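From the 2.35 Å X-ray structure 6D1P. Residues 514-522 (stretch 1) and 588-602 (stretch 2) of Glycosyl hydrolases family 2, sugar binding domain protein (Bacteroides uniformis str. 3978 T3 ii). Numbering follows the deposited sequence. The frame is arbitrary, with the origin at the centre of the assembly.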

# COMPACT_ATOMS: atom_id res chain seq x y z
N GLY A 514 -14.57 18.21 26.63
CA GLY A 514 -15.64 18.11 25.66
C GLY A 514 -16.07 16.66 25.50
O GLY A 514 -16.27 15.97 26.50
N GLY A 515 -16.15 16.19 24.26
CA GLY A 515 -16.51 14.81 24.01
C GLY A 515 -16.99 14.60 22.59
O GLY A 515 -17.20 15.56 21.83
N ASP A 516 -17.16 13.32 22.23
CA ASP A 516 -17.51 12.95 20.87
C ASP A 516 -19.00 13.12 20.63
O ASP A 516 -19.83 12.88 21.51
CB ASP A 516 -17.14 11.48 20.58
CG ASP A 516 -15.62 11.24 20.57
OD1 ASP A 516 -15.01 11.25 19.48
OD2 ASP A 516 -15.02 11.05 21.67
N SER A 517 -19.34 13.52 19.40
CA SER A 517 -20.72 13.43 18.96
C SER A 517 -20.74 13.05 17.49
O SER A 517 -20.05 13.66 16.67
CB SER A 517 -21.49 14.74 19.21
OG SER A 517 -20.91 15.84 18.56
N HIS A 518 -21.53 12.04 17.18
CA HIS A 518 -21.81 11.57 15.83
C HIS A 518 -22.74 12.58 15.20
O HIS A 518 -23.92 12.64 15.55
CB HIS A 518 -22.45 10.19 15.93
CG HIS A 518 -22.48 9.41 14.65
ND1 HIS A 518 -21.48 9.46 13.71
CD2 HIS A 518 -23.37 8.48 14.21
CE1 HIS A 518 -21.76 8.63 12.73
NE2 HIS A 518 -22.90 8.02 13.00
N ALA A 519 -22.21 13.42 14.31
CA ALA A 519 -23.03 14.41 13.63
C ALA A 519 -24.32 13.78 13.11
O ALA A 519 -24.30 12.71 12.48
CB ALA A 519 -22.25 15.06 12.49
N GLY A 520 -25.44 14.42 13.44
CA GLY A 520 -26.76 13.99 13.01
C GLY A 520 -27.43 12.94 13.87
O GLY A 520 -28.55 12.53 13.54
N ARG A 521 -26.79 12.48 14.93
CA ARG A 521 -27.45 11.60 15.90
C ARG A 521 -27.98 12.44 17.07
O ARG A 521 -27.26 13.31 17.57
CB ARG A 521 -26.48 10.53 16.40
CG ARG A 521 -27.02 9.68 17.54
CD ARG A 521 -25.95 8.72 18.02
NE ARG A 521 -25.76 7.62 17.08
CZ ARG A 521 -24.71 6.81 17.08
NH1 ARG A 521 -23.73 6.98 17.97
NH2 ARG A 521 -24.61 5.83 16.18
N HIS A 522 -29.23 12.20 17.48
CA HIS A 522 -29.86 12.92 18.58
C HIS A 522 -30.60 11.94 19.48
O HIS A 522 -30.63 10.73 19.23
CB HIS A 522 -30.81 14.02 18.06
CG HIS A 522 -30.19 14.88 17.01
ND1 HIS A 522 -29.44 15.99 17.31
CD2 HIS A 522 -30.16 14.75 15.66
CE1 HIS A 522 -29.00 16.53 16.18
NE2 HIS A 522 -29.43 15.80 15.17
N ASP A 588 -13.08 1.68 15.23
CA ASP A 588 -14.48 1.33 15.42
C ASP A 588 -15.34 2.52 15.81
O ASP A 588 -16.48 2.31 16.23
CB ASP A 588 -14.60 0.23 16.47
CG ASP A 588 -13.83 -1.05 16.10
OD1 ASP A 588 -14.04 -1.56 14.97
OD2 ASP A 588 -13.02 -1.53 16.93
N ASN A 589 -14.83 3.76 15.71
CA ASN A 589 -15.67 4.91 16.02
C ASN A 589 -16.86 4.97 15.07
O ASN A 589 -16.78 4.45 13.95
CB ASN A 589 -14.88 6.22 15.91
CG ASN A 589 -14.32 6.67 17.25
OD1 ASN A 589 -14.37 5.93 18.22
ND2 ASN A 589 -13.79 7.89 17.29
N PRO A 590 -17.97 5.57 15.48
CA PRO A 590 -19.12 5.69 14.58
C PRO A 590 -18.76 6.15 13.17
O PRO A 590 -19.36 5.67 12.20
CB PRO A 590 -20.03 6.70 15.30
CG PRO A 590 -19.70 6.52 16.73
CD PRO A 590 -18.22 6.21 16.79
N ILE A 591 -17.81 7.06 13.02
CA ILE A 591 -17.10 7.25 11.76
C ILE A 591 -15.71 6.63 11.93
O ILE A 591 -14.90 7.15 12.71
CB ILE A 591 -17.02 8.72 11.36
CG1 ILE A 591 -18.44 9.26 11.09
CG2 ILE A 591 -16.19 8.86 10.07
CD1 ILE A 591 -18.49 10.72 10.73
N PRO A 592 -15.42 5.51 11.27
CA PRO A 592 -14.16 4.80 11.54
C PRO A 592 -12.96 5.72 11.36
O PRO A 592 -12.92 6.56 10.46
CB PRO A 592 -14.18 3.67 10.51
CG PRO A 592 -15.64 3.39 10.31
CD PRO A 592 -16.29 4.75 10.36
N TYR A 593 -12.01 5.61 12.28
CA TYR A 593 -10.77 6.37 12.22
C TYR A 593 -10.98 7.90 12.28
O TYR A 593 -10.10 8.68 11.87
CB TYR A 593 -9.98 5.99 10.97
CG TYR A 593 -9.52 4.54 10.95
CD1 TYR A 593 -8.55 4.09 11.84
CD2 TYR A 593 -10.05 3.62 10.03
CE1 TYR A 593 -8.10 2.77 11.84
CE2 TYR A 593 -9.62 2.28 10.01
CZ TYR A 593 -8.63 1.87 10.93
OH TYR A 593 -8.18 0.57 10.94
N VAL A 594 -12.11 8.38 12.81
CA VAL A 594 -12.31 9.81 12.99
C VAL A 594 -12.56 10.08 14.47
O VAL A 594 -13.41 9.45 15.10
CB VAL A 594 -13.45 10.36 12.12
CG1 VAL A 594 -13.75 11.83 12.48
CG2 VAL A 594 -13.02 10.29 10.68
N ASN A 595 -11.75 10.96 15.04
CA ASN A 595 -12.03 11.49 16.37
C ASN A 595 -13.18 12.48 16.21
O ASN A 595 -13.05 13.48 15.51
CB ASN A 595 -10.76 12.13 16.93
CG ASN A 595 -10.94 12.68 18.33
OD1 ASN A 595 -11.86 13.46 18.62
ND2 ASN A 595 -10.03 12.29 19.22
N GLN A 596 -14.35 12.16 16.78
CA GLN A 596 -15.55 12.95 16.56
C GLN A 596 -15.83 13.97 17.67
O GLN A 596 -16.99 14.29 17.96
CB GLN A 596 -16.74 12.02 16.35
CG GLN A 596 -16.49 11.10 15.11
CD GLN A 596 -17.57 10.04 14.89
OE1 GLN A 596 -17.38 8.86 15.24
NE2 GLN A 596 -18.69 10.44 14.31
N LYS A 597 -14.79 14.53 18.29
CA LYS A 597 -14.98 15.54 19.32
C LYS A 597 -15.05 16.96 18.76
O LYS A 597 -14.99 17.92 19.54
CB LYS A 597 -13.87 15.46 20.35
CG LYS A 597 -13.95 14.24 21.24
CD LYS A 597 -12.73 14.20 22.19
CE LYS A 597 -12.77 12.99 23.11
NZ LYS A 597 -12.49 11.70 22.40
N GLY A 598 -15.17 17.12 17.44
CA GLY A 598 -15.30 18.45 16.88
C GLY A 598 -16.68 19.03 17.12
O GLY A 598 -17.63 18.33 17.44
N VAL A 599 -16.80 20.36 16.98
CA VAL A 599 -18.13 20.94 16.84
C VAL A 599 -18.49 21.16 15.38
O VAL A 599 -19.58 21.67 15.08
CB VAL A 599 -18.29 22.24 17.66
CG1 VAL A 599 -18.41 21.90 19.13
CG2 VAL A 599 -17.13 23.21 17.43
N VAL A 600 -17.60 20.78 14.46
CA VAL A 600 -17.89 20.77 13.03
C VAL A 600 -17.28 19.49 12.46
O VAL A 600 -16.30 18.96 12.99
CB VAL A 600 -17.33 22.00 12.27
CG1 VAL A 600 -17.72 23.33 12.95
CG2 VAL A 600 -15.83 21.91 12.12
N GLN A 601 -17.87 19.03 11.36
CA GLN A 601 -17.44 17.80 10.70
C GLN A 601 -16.07 18.00 10.06
O GLN A 601 -15.57 19.12 9.95
CB GLN A 601 -18.45 17.37 9.64
CG GLN A 601 -19.74 16.85 10.20
CD GLN A 601 -20.63 16.30 9.13
OE1 GLN A 601 -20.19 15.52 8.26
NE2 GLN A 601 -21.91 16.69 9.16
N ARG A 602 -15.49 16.89 9.59
CA ARG A 602 -14.14 16.95 9.07
C ARG A 602 -14.03 17.79 7.81
O ARG A 602 -12.93 18.26 7.49
CB ARG A 602 -13.63 15.53 8.82
CG ARG A 602 -12.15 15.43 8.55
CD ARG A 602 -11.66 14.01 8.71
NE ARG A 602 -10.23 13.94 8.49
CZ ARG A 602 -9.66 13.37 7.43
NH1 ARG A 602 -10.39 12.77 6.49
NH2 ARG A 602 -8.35 13.38 7.33
O HOH W 1 -15.51 18.01 22.45
O HOH W 2 -18.75 16.84 19.75
O HOH W 3 -12.72 9.71 19.35
O HOH W 4 -19.24 13.40 13.78

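Two segments of one chain, 514-522, without regular structure, and 588-602, loop or turn apart from the strand 594-595, meet where extended D516-S517 lies against the bend at Q596-K597, and bury 525 Å² between them. They run closest where D516 CA lies 3.9 Å from K597 CA. Here S517 N donates a nearly straight hydrogen bond to Q596 O (2.9 Å), and the same carbonyl oxygen receives a CA-H...O contact from D516 CA (3.2 Å). A second such contact joins K597 CA to G515 O (3.4 Å).

D516 is the polar centre. Its CA-to-CB bond points sideways, but chi1 in the m well (-67°) brings the carboxylate nearer to the other stretch, where its two oxygens take different partners. D516 OD2 forms a salt bridge with K597 NZ at 2.7 Å; D516 OD1 accepts a weak hydrogen bond from Q596 N (2.9 Å, 128° at the hydrogen). Water 3 donates to D516 OD1 (2.8 Å) and accepts from N589 ND2 (2.9 Å), linking that amide to the acid. K597 leaves CA sideways with chi1 m, extends through t at chi2 and chi3, then turns at chi4 (p, 71°) to set its ammonium beside the carboxylate. Its backbone is held from within its own stretch, K597 N donating to N595 OD1 at 3.1 Å.

Q596 points toward stretch 1, and its m, t conformation carries the amide to the H518 ring. Q596 NE2 donates to H518 ND1 (3.0 Å), so this ring nitrogen acts as an acceptor and carries no proton; H518 NE2 is bonded elsewhere in the structure. The other end of the Q596 amide is fixed by I591 N, which donates to Q596 OE1 at 2.9 Å, so both ends of the group are used. H518, with chi1 t, presents one ring face to P590: P590 CB sits 3.6 Å from the centroid of the H518 ring and 12° off the normal, a CH-pi contact. The amide of Q596 and I591 CG1 lie instead at the ring edge.

The I591-V594 type II turn, closed by V594 N to I591 O (3.1 Å), follows P590; N589 ND2 also reaches V594 O (2.7 Å). A matching turn type, H518-R521, closes through R521 N to H518 O (2.9 Å). Within it A519 points toward stretch 2, A519 CB lying 3.7 Å from Q601 NE2. S517, pointing away, turns its p hydroxyl to water 2, which accepts from S517 OG (2.7 Å) and donates to G515 O (2.9 Å) and G598 O (3.0 Å).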